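Local coordinates for protein lipid transferase CIDEC (Mus musculus, PDB 4MAC) that transfers triacylglycerols between lipid droplets in white adipose tissue, promoting their fusion and enlargement into a single large droplet and so favouring fat storage, at residues P9-C14 against M28-E33; D41-K46 against F76-K81. All blocks are in the same frame, centred on the assembly; numbering follows the deposited sequence.

Interaction 1: residues P9-C14 against M28-E33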
ATOM      1  N   PRO A   9     -20.323  -3.128  -2.455  1.00 44.13           N
ATOM      2  CA  PRO A   9     -20.413  -4.550  -2.065  1.00 43.48           C
ATOM      3  C   PRO A   9     -19.035  -5.214  -2.094  1.00 42.35           C
ATOM      4  O   PRO A   9     -18.688  -5.956  -1.181  1.00 42.06           O
ATOM      5  CB  PRO A   9     -21.327  -5.142  -3.143  1.00 43.67           C
ATOM      6  CG  PRO A   9     -22.255  -3.999  -3.474  1.00 44.80           C
ATOM      7  CD  PRO A   9     -21.432  -2.743  -3.349  1.00 44.56           C
ATOM      8  N   ARG A  10     -18.260  -4.888  -3.121  1.00 42.07           N
ATOM      9  CA  ARG A  10     -16.847  -5.303  -3.267  1.00 42.85           C
ATOM     10  C   ARG A  10     -15.922  -4.261  -2.672  1.00 40.99           C
ATOM     11  O   ARG A  10     -16.008  -3.132  -3.040  1.00 39.00           O
ATOM     12  CB  ARG A  10     -16.500  -5.424  -4.750  1.00 42.93           C
ATOM     13  CG  ARG A  10     -17.562  -4.777  -5.679  1.00 49.09           C
ATOM     14  CD  ARG A  10     -17.657  -3.221  -5.724  1.00 52.28           C
ATOM     15  NE  ARG A  10     -18.036  -2.783  -7.064  1.00 57.44           N
ATOM     16  CZ  ARG A  10     -17.186  -2.661  -8.098  1.00 60.77           C
ATOM     17  NH1 ARG A  10     -15.878  -2.917  -7.962  1.00 61.89           N
ATOM     18  NH2 ARG A  10     -17.641  -2.282  -9.289  1.00 61.35           N
ATOM     19  N   ALA A  11     -15.029  -4.659  -1.780  1.00 40.90           N
ATOM     20  CA  ALA A  11     -14.060  -3.720  -1.211  1.00 40.55           C
ATOM     21  C   ALA A  11     -13.088  -3.186  -2.251  1.00 41.39           C
ATOM     22  O   ALA A  11     -12.728  -3.911  -3.203  1.00 40.75           O
ATOM     23  CB  ALA A  11     -13.304  -4.372  -0.056  1.00 40.08           C
ATOM     24  N   ARG A  12     -12.666  -1.928  -2.049  1.00 40.94           N
ATOM     25  CA  ARG A  12     -11.759  -1.191  -2.947  1.00 40.56           C
ATOM     26  C   ARG A  12     -10.382  -0.934  -2.273  1.00 38.62           C
ATOM     27  O   ARG A  12     -10.293  -0.717  -1.042  1.00 36.21           O
ATOM     28  CB  ARG A  12     -12.490   0.078  -3.443  1.00 41.33           C
ATOM     29  CG  ARG A  12     -11.679   1.276  -3.934  1.00 47.53           C
ATOM     30  CD  ARG A  12     -11.632   2.417  -2.891  1.00 51.95           C
ATOM     31  NE  ARG A  12     -11.908   3.716  -3.516  1.00 56.07           N
ATOM     32  CZ  ARG A  12     -11.028   4.687  -3.779  1.00 55.22           C
ATOM     33  NH1 ARG A  12     -11.481   5.785  -4.350  1.00 55.74           N
ATOM     34  NH2 ARG A  12      -9.726   4.590  -3.492  1.00 56.00           N
ATOM     35  N   PRO A  13      -9.298  -1.024  -3.070  1.00 37.71           N
ATOM     36  CA  PRO A  13      -7.946  -0.837  -2.559  1.00 36.70           C
ATOM     37  C   PRO A  13      -7.577   0.639  -2.272  1.00 35.91           C
ATOM     38  O   PRO A  13      -7.725   1.491  -3.155  1.00 36.53           O
ATOM     39  CB  PRO A  13      -7.060  -1.419  -3.679  1.00 36.85           C
ATOM     40  CG  PRO A  13      -7.835  -1.278  -4.886  1.00 39.04           C
ATOM     41  CD  PRO A  13      -9.278  -1.494  -4.470  1.00 38.14           C
ATOM     42  N   CYS A  14      -7.059   0.908  -1.067  1.00 32.94           N
ATOM     43  CA  CYS A  14      -6.706   2.269  -0.634  1.00 31.52           C
ATOM     44  C   CYS A  14      -5.266   2.216  -0.201  1.00 30.44           C
ATOM     45  O   CYS A  14      -4.882   1.247   0.472  1.00 29.40           O
ATOM     46  CB  CYS A  14      -7.567   2.703   0.558  1.00 30.77           C
ATOM     47  SG  CYS A  14      -9.333   2.518   0.240  1.00 32.88           S
ATOM     48  N   MET A  28      -7.911  -2.745   2.198  1.00 26.15           N
ATOM     49  CA  MET A  28      -9.136  -2.943   1.438  1.00 27.48           C
ATOM     50  C   MET A  28     -10.327  -2.323   2.165  1.00 28.21           C
ATOM     51  O   MET A  28     -10.455  -2.505   3.358  1.00 28.11           O
ATOM     52  CB  MET A  28      -9.346  -4.459   1.216  1.00 28.43           C
ATOM     53  CG  MET A  28      -8.302  -5.086   0.256  1.00 26.92           C
ATOM     54  SD  MET A  28      -8.217  -4.265  -1.358  1.00 32.36           S
ATOM     55  CE  MET A  28      -9.873  -4.542  -1.998  1.00 34.47           C
ATOM     56  N   ALA A  29     -11.215  -1.595   1.476  1.00 28.99           N
ATOM     57  CA  ALA A  29     -12.309  -0.951   2.202  1.00 30.61           C
ATOM     58  C   ALA A  29     -13.593  -0.837   1.403  1.00 31.86           C
ATOM     59  O   ALA A  29     -13.561  -0.624   0.199  1.00 32.28           O
ATOM     60  CB  ALA A  29     -11.883   0.450   2.655  1.00 30.89           C
ATOM     61  N   HIS A  30     -14.724  -0.955   2.092  1.00 32.75           N
ATOM     62  CA  HIS A  30     -16.014  -0.897   1.433  1.00 34.06           C
ATOM     63  C   HIS A  30     -16.590   0.510   1.438  1.00 33.62           C
ATOM     64  O   HIS A  30     -17.521   0.763   0.686  1.00 34.16           O
ATOM     65  CB  HIS A  30     -17.001  -1.826   2.142  1.00 35.08           C
ATOM     66  CG  HIS A  30     -16.619  -3.258   2.034  1.00 38.52           C
ATOM     67  ND1 HIS A  30     -16.897  -4.017   0.907  1.00 41.65           N
ATOM     68  CD2 HIS A  30     -15.927  -4.060   2.877  1.00 39.03           C
ATOM     69  CE1 HIS A  30     -16.419  -5.237   1.082  1.00 42.19           C
ATOM     70  NE2 HIS A  30     -15.821  -5.289   2.266  1.00 41.53           N
ATOM     71  N   SER A  31     -16.084   1.379   2.326  1.00 31.29           N
ATOM     72  CA  SER A  31     -16.532   2.758   2.472  1.00 29.42           C
ATOM     73  C   SER A  31     -15.473   3.554   3.226  1.00 29.35           C
ATOM     74  O   SER A  31     -14.522   2.980   3.752  1.00 30.49           O
ATOM     75  CB  SER A  31     -17.809   2.804   3.320  1.00 29.31           C
ATOM     76  OG  SER A  31     -17.545   2.195   4.591  1.00 24.95           O
ATOM     77  N   LEU A  32     -15.667   4.872   3.282  1.00 28.42           N
ATOM     78  CA  LEU A  32     -14.900   5.759   4.100  1.00 28.81           C
ATOM     79  C   LEU A  32     -14.962   5.339   5.571  1.00 29.29           C
ATOM     80  O   LEU A  32     -13.916   5.182   6.268  1.00 28.66           O
ATOM     81  CB  LEU A  32     -15.420   7.185   3.904  1.00 27.82           C
ATOM     82  CG  LEU A  32     -14.737   8.323   4.613  1.00 29.85           C
ATOM     83  CD1 LEU A  32     -13.202   8.269   4.385  1.00 26.43           C
ATOM     84  CD2 LEU A  32     -15.342   9.631   4.090  1.00 29.19           C
ATOM     85  N   GLU A  33     -16.179   5.087   6.041  1.00 29.06           N
ATOM     86  CA  GLU A  33     -16.353   4.665   7.442  1.00 30.03           C
ATOM     87  C   GLU A  33     -15.625   3.341   7.746  1.00 28.80           C
ATOM     88  O   GLU A  33     -14.976   3.179   8.788  1.00 27.52           O
ATOM     89  CB  GLU A  33     -17.864   4.609   7.838  1.00 30.10           C
ATOM     90  CG  GLU A  33     -18.125   4.037   9.257  1.00 37.46           C
ATOM     91  CD  GLU A  33     -19.516   3.350   9.395  1.00 45.52           C
ATOM     92  OE1 GLU A  33     -20.525   3.957   8.947  1.00 46.97           O
ATOM     93  OE2 GLU A  33     -19.596   2.219   9.981  1.00 47.77           O
TER
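Antiparallel strand pairing joins Arg-12 and Pro-13 to Ala-29 and Met-28 at the open end of the beta hairpin formed by strands 12-17 and 24-29, the hairpin that begins the ubiquitin-like roll of the CIDE-N domain. Arg-12 and Ala-29 form a hydrogen-bonded pair. The bond from Arg-12 N to Ala-29 O, at 2.7 Å, is essentially straight at the hydrogen, but the donor stands 38° out of the carbonyl plane. The return bond from Ala-29 N to Arg-12 O measures 2.8 Å. One step along, Pro-13 and Met-28 make a non-hydrogen-bonded pair, and between them side-chain packing takes over.

Met-28 lies alongside Pro-13 and points the same way. Its three side-chain torsions all fall near -60°, which folds the thioether back over the neighbouring strand: SD comes 3.6 Å from Pro-13 CA, and CE reaches 3.2 Å from Ala-11 O. The face that carries Pro-13 and Met-28 packs on Tyr-66 of the second subunit, consistent with a part for this hairpin end in the homodimerisation of the CIDE-N domain, which lipid exchange requires. From the other face Arg-12 turns to Phe-67 of helix 64-69 in a cation-pi contact, while Cys-14 SG packs against Ala-29 CB at 4.1 Å.

Beyond the last strand pair, contact passes to the imidazole of His-30, just ahead of the Ser-31 N-cap of helix 32-43. The ring is held by Thr-8, whose carbonyl oxygen accepts a hydrogen bond from ND1. Pro-9 O lies at the ring edge, near its plane, 3.3 Å from His-30 CE1. Over one face sits the Ala-11 methyl, a CH-pi contact in which CB is 3.6 Å from the ring centroid and 18° off the ring normal.

Interaction 2: residues D41-K46 against F76-K81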
ATOM      1  N   ASP A  41      -5.661  -0.264  13.674  1.00 31.94           N
ATOM      2  CA  ASP A  41      -4.940  -1.536  13.902  1.00 33.19           C
ATOM      3  C   ASP A  41      -3.879  -1.733  12.821  1.00 31.36           C
ATOM      4  O   ASP A  41      -2.755  -2.209  13.086  1.00 29.59           O
ATOM      5  CB  ASP A  41      -5.873  -2.760  13.914  1.00 34.37           C
ATOM      6  CG  ASP A  41      -6.601  -2.958  15.251  1.00 41.44           C
ATOM      7  OD1 ASP A  41      -6.228  -2.303  16.273  1.00 47.69           O
ATOM      8  OD2 ASP A  41      -7.590  -3.756  15.268  1.00 47.77           O
ATOM      9  N   ILE A  42      -4.235  -1.357  11.595  1.00 30.61           N
ATOM     10  CA  ILE A  42      -3.358  -1.630  10.433  1.00 30.17           C
ATOM     11  C   ILE A  42      -2.082  -0.796  10.438  1.00 31.62           C
ATOM     12  O   ILE A  42      -0.993  -1.304  10.211  1.00 32.80           O
ATOM     13  CB  ILE A  42      -4.124  -1.540   9.114  1.00 30.25           C
ATOM     14  CG1 ILE A  42      -5.192  -2.662   9.085  1.00 28.70           C
ATOM     15  CG2 ILE A  42      -3.133  -1.650   7.890  1.00 28.99           C
ATOM     16  CD1 ILE A  42      -6.095  -2.716   7.835  1.00 29.57           C
ATOM     17  N   LEU A  43      -2.210   0.473  10.771  1.00 32.22           N
ATOM     18  CA  LEU A  43      -1.096   1.404  10.723  1.00 32.04           C
ATOM     19  C   LEU A  43      -0.431   1.513  12.140  1.00 32.65           C
ATOM     20  O   LEU A  43       0.606   2.160  12.309  1.00 33.25           O
ATOM     21  CB  LEU A  43      -1.637   2.765  10.226  1.00 31.41           C
ATOM     22  CG  LEU A  43      -2.067   2.908   8.742  1.00 32.37           C
ATOM     23  CD1 LEU A  43      -2.487   4.338   8.447  1.00 29.49           C
ATOM     24  CD2 LEU A  43      -0.872   2.574   7.823  1.00 28.54           C
ATOM     25  N   LYS A  44      -1.011   0.848  13.136  1.00 32.81           N
ATOM     26  CA  LYS A  44      -0.477   0.850  14.516  1.00 33.83           C
ATOM     27  C   LYS A  44      -0.573   2.265  15.102  1.00 32.63           C
ATOM     28  O   LYS A  44       0.385   2.792  15.656  1.00 32.48           O
ATOM     29  CB  LYS A  44       0.970   0.362  14.532  1.00 34.46           C
ATOM     30  CG  LYS A  44       1.182  -1.038  13.881  1.00 40.53           C
ATOM     31  CD  LYS A  44       2.582  -1.586  14.259  1.00 44.04           C
ATOM     32  CE  LYS A  44       2.687  -3.128  14.031  1.00 50.20           C
ATOM     33  NZ  LYS A  44       2.169  -4.028  15.133  1.00 52.43           N
ATOM     34  N   LEU A  45      -1.726   2.896  14.913  1.00 31.25           N
ATOM     35  CA  LEU A  45      -1.906   4.292  15.309  1.00 31.48           C
ATOM     36  C   LEU A  45      -2.076   4.317  16.808  1.00 31.40           C
ATOM     37  O   LEU A  45      -2.681   3.411  17.350  1.00 31.70           O
ATOM     38  CB  LEU A  45      -3.178   4.845  14.663  1.00 31.86           C
ATOM     39  CG  LEU A  45      -3.213   4.895  13.131  1.00 30.52           C
ATOM     40  CD1 LEU A  45      -4.514   5.480  12.663  1.00 33.30           C
ATOM     41  CD2 LEU A  45      -2.047   5.711  12.596  1.00 34.05           C
ATOM     42  N   LYS A  46      -1.563   5.332  17.490  1.00 31.39           N
ATOM     43  CA  LYS A  46      -1.693   5.396  18.958  1.00 30.71           C
ATOM     44  C   LYS A  46      -3.141   5.586  19.459  1.00 30.77           C
ATOM     45  O   LYS A  46      -3.437   5.252  20.589  1.00 30.59           O
ATOM     46  CB  LYS A  46      -0.735   6.449  19.563  1.00 30.22           C
ATOM     47  CG  LYS A  46      -1.024   7.869  19.165  1.00 29.70           C
ATOM     48  CD  LYS A  46      -0.198   8.920  19.977  1.00 31.29           C
ATOM     49  CE  LYS A  46      -0.653  10.356  19.621  1.00 33.94           C
ATOM     50  NZ  LYS A  46       0.372  11.430  19.779  1.00 31.33           N
ATOM     51  N   PHE A  76      -3.763   8.304   0.643  1.00 28.92           N
ATOM     52  CA  PHE A  76      -4.479   8.981   1.725  1.00 28.54           C
ATOM     53  C   PHE A  76      -3.536   9.218   2.894  1.00 29.28           C
ATOM     54  O   PHE A  76      -2.466   8.594   2.966  1.00 28.98           O
ATOM     55  CB  PHE A  76      -5.716   8.192   2.225  1.00 28.45           C
ATOM     56  CG  PHE A  76      -6.824   8.051   1.196  1.00 26.70           C
ATOM     57  CD1 PHE A  76      -7.784   9.008   1.080  1.00 27.86           C
ATOM     58  CD2 PHE A  76      -6.898   6.919   0.365  1.00 25.18           C
ATOM     59  CE1 PHE A  76      -8.838   8.857   0.137  1.00 25.57           C
ATOM     60  CE2 PHE A  76      -7.907   6.766  -0.594  1.00 23.96           C
ATOM     61  CZ  PHE A  76      -8.886   7.700  -0.713  1.00 23.22           C
ATOM     62  N   MET A  77      -3.946  10.096   3.815  1.00 27.95           N
ATOM     63  CA  MET A  77      -3.169  10.322   5.042  1.00 27.60           C
ATOM     64  C   MET A  77      -4.131  10.358   6.190  1.00 27.62           C
ATOM     65  O   MET A  77      -5.159  11.066   6.100  1.00 25.37           O
ATOM     66  CB  MET A  77      -2.391  11.663   5.009  1.00 26.78           C
ATOM     67  CG  MET A  77      -1.536  11.873   6.317  1.00 27.60           C
ATOM     68  SD  MET A  77      -0.559  13.386   6.143  1.00 33.30           S
ATOM     69  CE  MET A  77      -1.121  14.382   7.471  1.00 36.73           C
ATOM     70  N   VAL A  78      -3.831   9.599   7.258  1.00 27.55           N
ATOM     71  CA  VAL A  78      -4.693   9.707   8.410  1.00 29.00           C
ATOM     72  C   VAL A  78      -4.134  10.720   9.397  1.00 29.15           C
ATOM     73  O   VAL A  78      -2.927  10.792   9.636  1.00 29.70           O
ATOM     74  CB  VAL A  78      -5.029   8.362   9.092  1.00 30.14           C
ATOM     75  CG1 VAL A  78      -5.461   7.383   8.049  1.00 31.53           C
ATOM     76  CG2 VAL A  78      -3.861   7.804   9.856  1.00 31.87           C
ATOM     77  N   LEU A  79      -5.021  11.499   9.966  1.00 28.14           N
ATOM     78  CA  LEU A  79      -4.620  12.444  10.991  1.00 29.56           C
ATOM     79  C   LEU A  79      -5.312  12.066  12.271  1.00 29.94           C
ATOM     80  O   LEU A  79      -6.525  11.824  12.291  1.00 29.15           O
ATOM     81  CB  LEU A  79      -5.009  13.867  10.578  1.00 28.22           C
ATOM     82  CG  LEU A  79      -4.102  14.753   9.747  1.00 30.63           C
ATOM     83  CD1 LEU A  79      -3.012  14.076   8.997  1.00 31.92           C
ATOM     84  CD2 LEU A  79      -4.949  15.610   8.795  1.00 30.69           C
ATOM     85  N   LEU A  80      -4.539  12.023  13.344  1.00 30.99           N
ATOM     86  CA  LEU A  80      -5.108  11.814  14.679  1.00 32.21           C
ATOM     87  C   LEU A  80      -5.465  13.195  15.217  1.00 33.65           C
ATOM     88  O   LEU A  80      -4.995  14.229  14.687  1.00 33.20           O
ATOM     89  CB  LEU A  80      -4.030  11.158  15.581  1.00 32.01           C
ATOM     90  CG  LEU A  80      -3.487   9.831  15.061  1.00 32.15           C
ATOM     91  CD1 LEU A  80      -2.447   9.231  16.048  1.00 33.16           C
ATOM     92  CD2 LEU A  80      -4.652   8.907  14.827  1.00 30.92           C
ATOM     93  N   LYS A  81      -6.259  13.226  16.290  1.00 35.91           N
ATOM     94  CA  LYS A  81      -6.554  14.468  16.997  1.00 36.68           C
ATOM     95  C   LYS A  81      -5.398  15.450  17.015  1.00 38.25           C
ATOM     96  O   LYS A  81      -4.299  15.138  17.517  1.00 38.34           O
ATOM     97  CB  LYS A  81      -6.981  14.177  18.432  1.00 37.04           C
ATOM     98  CG  LYS A  81      -7.184  15.430  19.232  1.00 38.31           C
ATOM     99  CD  LYS A  81      -7.979  15.176  20.544  1.00 42.49           C
ATOM    100  CE  LYS A  81      -8.414  16.549  21.065  1.00 42.08           C
ATOM    101  NZ  LYS A  81      -8.175  16.683  22.514  1.00 46.03           N
TER
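Flat groups have no share in the meeting of Leu-43, Leu-45 and Lys-46 with Val-78 and Leu-80, where aliphatic carbons, leucine and valine methyls and lysine methylenes, do all the touching; the one ring in these segments, that of Phe-76, instead meets Phe-67 with the planes about 40° apart. The contact lays the C-terminal end of helix 32-43 and the turn after it on strand 75-80 of the ubiquitin-like roll. Leu-43 and Val-78 approach tip to tip, CD1 to CG2 at 4.0 Å. Lys-44, with positive phi, takes the chain out of the helix, and Leu-45 drops back toward the strand. Both its methyls face the same Val-78 CG2, CD1 at 3.7 Å and CD2 at 3.9 Å, while CD1 also lies 4.1 Å from Leu-80 CD2. The other branch of Leu-80 is met by Lys-46: its CG sits between the backbone N and the carbonyl carbon (chi1 65°), and the chain runs extended from there past Leu-80, Lys-46 CG standing 3.7 Å from Leu-80 CD1. Val-39 and Val-16 continue the apolar layer around Val-78. Cohesion here rests on dispersion and the burial of hydrocarbon, with the methylenes of exposed Lys-46 lying over Leu-80 on the outer side of the contact.

Interactions 1 and 2, their centres about 17 Å apart, use helix 32-43 and the central sheet in different ways. Interaction 1 sits at an edge of the sheet: it joins two strands by backbone bonds, supplemented by thioether and CH-pi packing, is partly buried, and presents one face to the other subunit. Interaction 2 lies deeper and fixes the far end of the helix onto a strand through apolar contacts alone. The helix begins just after the hairpin, without touching residues 9-14, whereas its C-terminal end packs on the strand. Strands 12-17 and 75-80 are parallel neighbours, and the contacts touch where Phe-76 packs against Arg-12 and Cys-14. Directional bonding pairs the strands; non-directional packing seats the helix.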